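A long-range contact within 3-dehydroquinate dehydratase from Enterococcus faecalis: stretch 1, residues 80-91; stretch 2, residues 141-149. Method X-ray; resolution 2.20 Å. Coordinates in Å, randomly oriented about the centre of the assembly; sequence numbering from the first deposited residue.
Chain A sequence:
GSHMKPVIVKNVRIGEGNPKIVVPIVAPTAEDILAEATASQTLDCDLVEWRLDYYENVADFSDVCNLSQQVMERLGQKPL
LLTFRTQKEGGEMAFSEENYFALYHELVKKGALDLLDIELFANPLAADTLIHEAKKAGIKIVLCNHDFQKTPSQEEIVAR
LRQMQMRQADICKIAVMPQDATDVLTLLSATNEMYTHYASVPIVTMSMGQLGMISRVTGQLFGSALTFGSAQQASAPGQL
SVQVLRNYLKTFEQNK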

# COMPACT_ATOMS: atom_id res chain seq x y z
N LEU A 80 -13.85 -6.26 23.57
CA LEU A 80 -13.11 -7.50 23.69
C LEU A 80 -13.63 -8.55 22.71
O LEU A 80 -14.76 -9.04 22.83
N LEU A 81 -12.78 -8.85 21.74
CA LEU A 81 -12.97 -9.96 20.81
C LEU A 81 -12.30 -11.22 21.34
O LEU A 81 -11.12 -11.19 21.73
N LEU A 82 -13.05 -12.32 21.37
CA LEU A 82 -12.51 -13.61 21.78
C LEU A 82 -12.41 -14.52 20.56
O LEU A 82 -13.35 -14.62 19.76
N THR A 83 -11.28 -15.19 20.43
CA THR A 83 -11.00 -16.02 19.25
C THR A 83 -10.31 -17.31 19.65
O THR A 83 -9.26 -17.26 20.26
N PHE A 84 -10.89 -18.44 19.30
CA PHE A 84 -10.12 -19.68 19.32
C PHE A 84 -9.74 -20.05 17.89
O PHE A 84 -10.55 -20.62 17.16
N ARG A 85 -8.54 -19.68 17.44
CA ARG A 85 -8.16 -20.05 16.08
C ARG A 85 -7.91 -21.55 16.01
O ARG A 85 -7.11 -22.08 16.78
N THR A 86 -8.59 -22.24 15.11
CA THR A 86 -8.40 -23.68 15.01
C THR A 86 -7.11 -23.97 14.26
O THR A 86 -6.66 -23.18 13.43
N GLN A 87 -6.53 -25.14 14.55
CA GLN A 87 -5.24 -25.53 14.02
C GLN A 87 -5.16 -25.49 12.49
O GLN A 87 -4.14 -25.10 11.94
N LYS A 88 -6.24 -25.87 11.80
CA LYS A 88 -6.19 -25.94 10.34
C LYS A 88 -6.18 -24.55 9.69
O LYS A 88 -5.97 -24.42 8.48
N GLU A 89 -6.41 -23.51 10.49
CA GLU A 89 -6.38 -22.14 9.97
C GLU A 89 -5.32 -21.30 10.70
O GLU A 89 -5.49 -20.09 10.86
N GLY A 90 -4.26 -21.96 11.16
CA GLY A 90 -3.14 -21.27 11.80
C GLY A 90 -3.07 -21.30 13.32
O GLY A 90 -2.15 -20.76 13.92
N GLY A 91 -4.05 -21.93 13.95
CA GLY A 91 -4.15 -21.95 15.40
C GLY A 91 -3.00 -22.65 16.10
O GLY A 91 -2.17 -23.27 15.45
N ILE A 141 -21.00 -10.99 15.98
CA ILE A 141 -20.37 -12.16 15.40
C ILE A 141 -19.37 -11.83 14.29
O ILE A 141 -19.68 -11.11 13.34
N VAL A 142 -18.16 -12.37 14.42
CA VAL A 142 -17.18 -12.27 13.34
C VAL A 142 -16.98 -13.65 12.74
O VAL A 142 -16.31 -14.49 13.35
N LEU A 143 -17.58 -13.90 11.58
CA LEU A 143 -17.29 -15.12 10.82
C LEU A 143 -15.99 -14.87 10.08
O LEU A 143 -15.69 -13.74 9.71
N CYS A 144 -15.21 -15.92 9.88
CA CYS A 144 -13.86 -15.72 9.40
C CYS A 144 -13.26 -16.94 8.75
O CYS A 144 -13.64 -18.08 9.04
N ASN A 145 -12.30 -16.68 7.88
CA ASN A 145 -11.57 -17.75 7.23
C ASN A 145 -10.10 -17.39 7.09
O ASN A 145 -9.76 -16.25 6.82
N HIS A 146 -9.23 -18.37 7.30
CA HIS A 146 -7.80 -18.15 7.17
C HIS A 146 -7.16 -19.24 6.36
O HIS A 146 -7.33 -20.42 6.66
N ASP A 147 -6.41 -18.84 5.33
CA ASP A 147 -5.58 -19.78 4.60
C ASP A 147 -4.13 -19.33 4.75
O ASP A 147 -3.74 -18.33 4.16
N PHE A 148 -3.34 -20.08 5.51
CA PHE A 148 -1.97 -19.65 5.80
C PHE A 148 -0.95 -20.29 4.86
O PHE A 148 0.26 -20.12 5.05
N GLN A 149 -1.43 -20.97 3.83
CA GLN A 149 -0.53 -21.60 2.86
C GLN A 149 -0.55 -20.91 1.50
O GLN A 149 0.48 -20.86 0.81

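This is a mixed, largely polar contact in which a strand and the loop that follows it reach a neighbouring strand and the residues after it through side chains and, at one end, backbone atoms, with one direct hydrogen bond, two bridging waters and a small apolar touch at one end. The two stretches bury 403 Å² between them, both sides summed. Glu-89 and His-146 are the most heavily covered residues.

The backbones are far apart at the start and close at the end. The CA atoms of Leu-81 and Val-142 lie 8.9 Å apart, whereas those of Glu-89 and His-146 are separated by 5.1 Å. At the wide end the side chains make the contact. Leu-81 (chi1 t, chi2 p) and Val-142 (chi1 t) both point toward the opposing stretch, and Leu-81 CD1 meets Val-142 CG2 at 4.3 Å. This is a loose apolar contact between buried residues.

Arg-85 leaves its backbone sideways, but its end comes nearer. Chi1 is t, and chi2 and chi3 are both p, so the chain is folded rather than extended. Arg-85 NH1 lies 3.5 Å from Cys-144 SG. Cys-144 points toward stretch 1 with chi1 p. The guanidinium also lies against His-146, with NE over one face of the imidazole ring. The CD atom of Arg-85 makes a CH-pi contact, 4.2 Å from the centroid of the His-146 ring. Arg-85 NE and His-146 ND1 are 3.5 Å apart, but the angle is too poor for a hydrogen bond. Both Arg-85 NH1 and NH2, and His-146 NE2, find hydrogen-bond partners elsewhere in the structure.

Glu-89 is the main polar link. Its CB also points sideways, and the m, t rotamer carries the carboxylate to the strand. Glu-89 OE1 accepts a hydrogen bond from the backbone His-146 N at 2.9 Å. Glu-89 OE1 also sits at the edge of the His-146 ring, 3.5 Å from His-146 ND1. His-146 itself points toward stretch 1 with chi1 m; its ring meets Arg-85 with a face and Glu-89 with an edge.

Water 2 extends the carboxylate contact. It donates to Glu-89 OE2 at 2.7 Å and to Cys-144 O at 2.9 Å. It also accepts a weak hydrogen bond from Asn-145 ND2 at 3.3 Å. The CB of Asn-145 (chi1 t) points away, yet the end of its side chain comes nearer.

Phe-148 closes the far end. It points toward stretch 1 with chi1 p, and its exposed ring lies by the turn at 87-90. Lys-88 O is at the ring edge, 3.6 Å from Phe-148 CE2. Gly-90 N is 3.5 Å from Phe-148 CD2. The CA-to-CB bonds of Gln-87 and Lys-88 point away, and the contacts to this ring come from backbone atoms. Water 1 ties the same region together: it donates to Lys-88 O at 2.6 Å and to His-146 O at 3.2 Å.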

# COMPACT_ATOMS: atom_id res chain seq x y z
CB LEU A 80 -13.18 -8.03 25.12
CG LEU A 80 -12.56 -9.42 25.29
CD1 LEU A 80 -11.09 -9.40 24.81
CD2 LEU A 80 -12.65 -9.91 26.72
CB LEU A 81 -12.40 -9.59 19.43
CG LEU A 81 -12.27 -10.66 18.34
CD1 LEU A 81 -13.63 -11.24 17.92
CD2 LEU A 81 -11.50 -10.11 17.10
CB LEU A 82 -13.37 -14.25 22.87
CG LEU A 82 -13.38 -13.54 24.24
CD1 LEU A 82 -14.10 -14.37 25.29
CD2 LEU A 82 -11.98 -13.23 24.70
CB THR A 83 -10.06 -15.28 18.25
OG1 THR A 83 -10.72 -14.12 17.72
CG2 THR A 83 -9.62 -16.20 17.13
CB PHE A 84 -10.90 -20.84 19.97
CG PHE A 84 -10.05 -22.05 20.26
CD1 PHE A 84 -9.47 -22.22 21.51
CD2 PHE A 84 -9.80 -23.00 19.28
CE1 PHE A 84 -8.66 -23.31 21.78
CE2 PHE A 84 -8.99 -24.10 19.55
CZ PHE A 84 -8.41 -24.25 20.79
CB ARG A 85 -6.94 -19.27 15.61
CG ARG A 85 -6.58 -19.48 14.14
CD ARG A 85 -7.68 -19.01 13.22
NE ARG A 85 -8.01 -17.61 13.47
CZ ARG A 85 -9.25 -17.15 13.59
NH1 ARG A 85 -10.29 -17.96 13.47
NH2 ARG A 85 -9.45 -15.86 13.81
CB THR A 86 -9.56 -24.38 14.29
OG1 THR A 86 -9.54 -24.04 12.90
CG2 THR A 86 -10.89 -23.97 14.91
CB GLN A 87 -4.89 -26.94 14.53
CG GLN A 87 -3.42 -27.31 14.43
CD GLN A 87 -3.09 -28.61 15.15
OE1 GLN A 87 -3.93 -29.52 15.24
NE2 GLN A 87 -1.87 -28.71 15.69
CB LYS A 88 -7.36 -26.76 9.80
CG LYS A 88 -7.10 -27.40 8.43
CD LYS A 88 -8.42 -27.63 7.67
CE LYS A 88 -8.78 -29.11 7.47
NZ LYS A 88 -8.60 -29.57 6.06
CB GLU A 89 -7.77 -21.49 10.07
CG GLU A 89 -8.86 -22.35 9.43
CD GLU A 89 -10.14 -21.59 9.09
OE1 GLU A 89 -10.19 -20.35 9.26
OE2 GLU A 89 -11.11 -22.24 8.64
CB ILE A 141 -21.42 -13.11 14.83
CG1 ILE A 141 -22.32 -13.59 15.97
CG2 ILE A 141 -20.74 -14.29 14.16
CD1 ILE A 141 -21.57 -14.27 17.10
CB VAL A 142 -15.81 -11.71 13.80
CG1 VAL A 142 -14.86 -11.62 12.62
CG2 VAL A 142 -15.97 -10.35 14.46
CB LEU A 143 -18.41 -15.49 9.85
CG LEU A 143 -19.72 -15.97 10.48
CD1 LEU A 143 -20.58 -16.76 9.49
CD2 LEU A 143 -19.50 -16.77 11.76
CB CYS A 144 -12.98 -15.27 10.55
SG CYS A 144 -13.00 -16.48 11.84
CB ASN A 145 -12.20 -18.08 5.88
CG ASN A 145 -11.38 -19.07 5.08
OD1 ASN A 145 -10.89 -18.75 4.01
ND2 ASN A 145 -11.20 -20.28 5.62
CB HIS A 146 -7.12 -18.10 8.54
CG HIS A 146 -7.66 -17.04 9.43
ND1 HIS A 146 -8.84 -17.19 10.13
CD2 HIS A 146 -7.20 -15.80 9.72
CE1 HIS A 146 -9.08 -16.08 10.82
NE2 HIS A 146 -8.09 -15.24 10.59
CB ASP A 147 -5.97 -19.83 3.13
CG ASP A 147 -5.40 -21.04 2.41
OD1 ASP A 147 -4.26 -21.45 2.73
OD2 ASP A 147 -6.09 -21.57 1.53
CB PHE A 148 -1.60 -19.94 7.27
CG PHE A 148 -1.49 -21.40 7.62
CD1 PHE A 148 -0.28 -22.07 7.55
CD2 PHE A 148 -2.61 -22.10 8.08
CE1 PHE A 148 -0.18 -23.42 7.90
CE2 PHE A 148 -2.51 -23.45 8.42
CZ PHE A 148 -1.30 -24.11 8.33
CB GLN A 149 -0.88 -23.08 2.69
CG GLN A 149 -0.63 -23.90 3.94
CD GLN A 149 -1.11 -25.34 3.81
OE1 GLN A 149 -1.98 -25.65 2.99
NE2 GLN A 149 -0.54 -26.22 4.62
O HOH W 1 -5.15 -22.82 6.59
O HOH W 2 -13.33 -20.83 8.11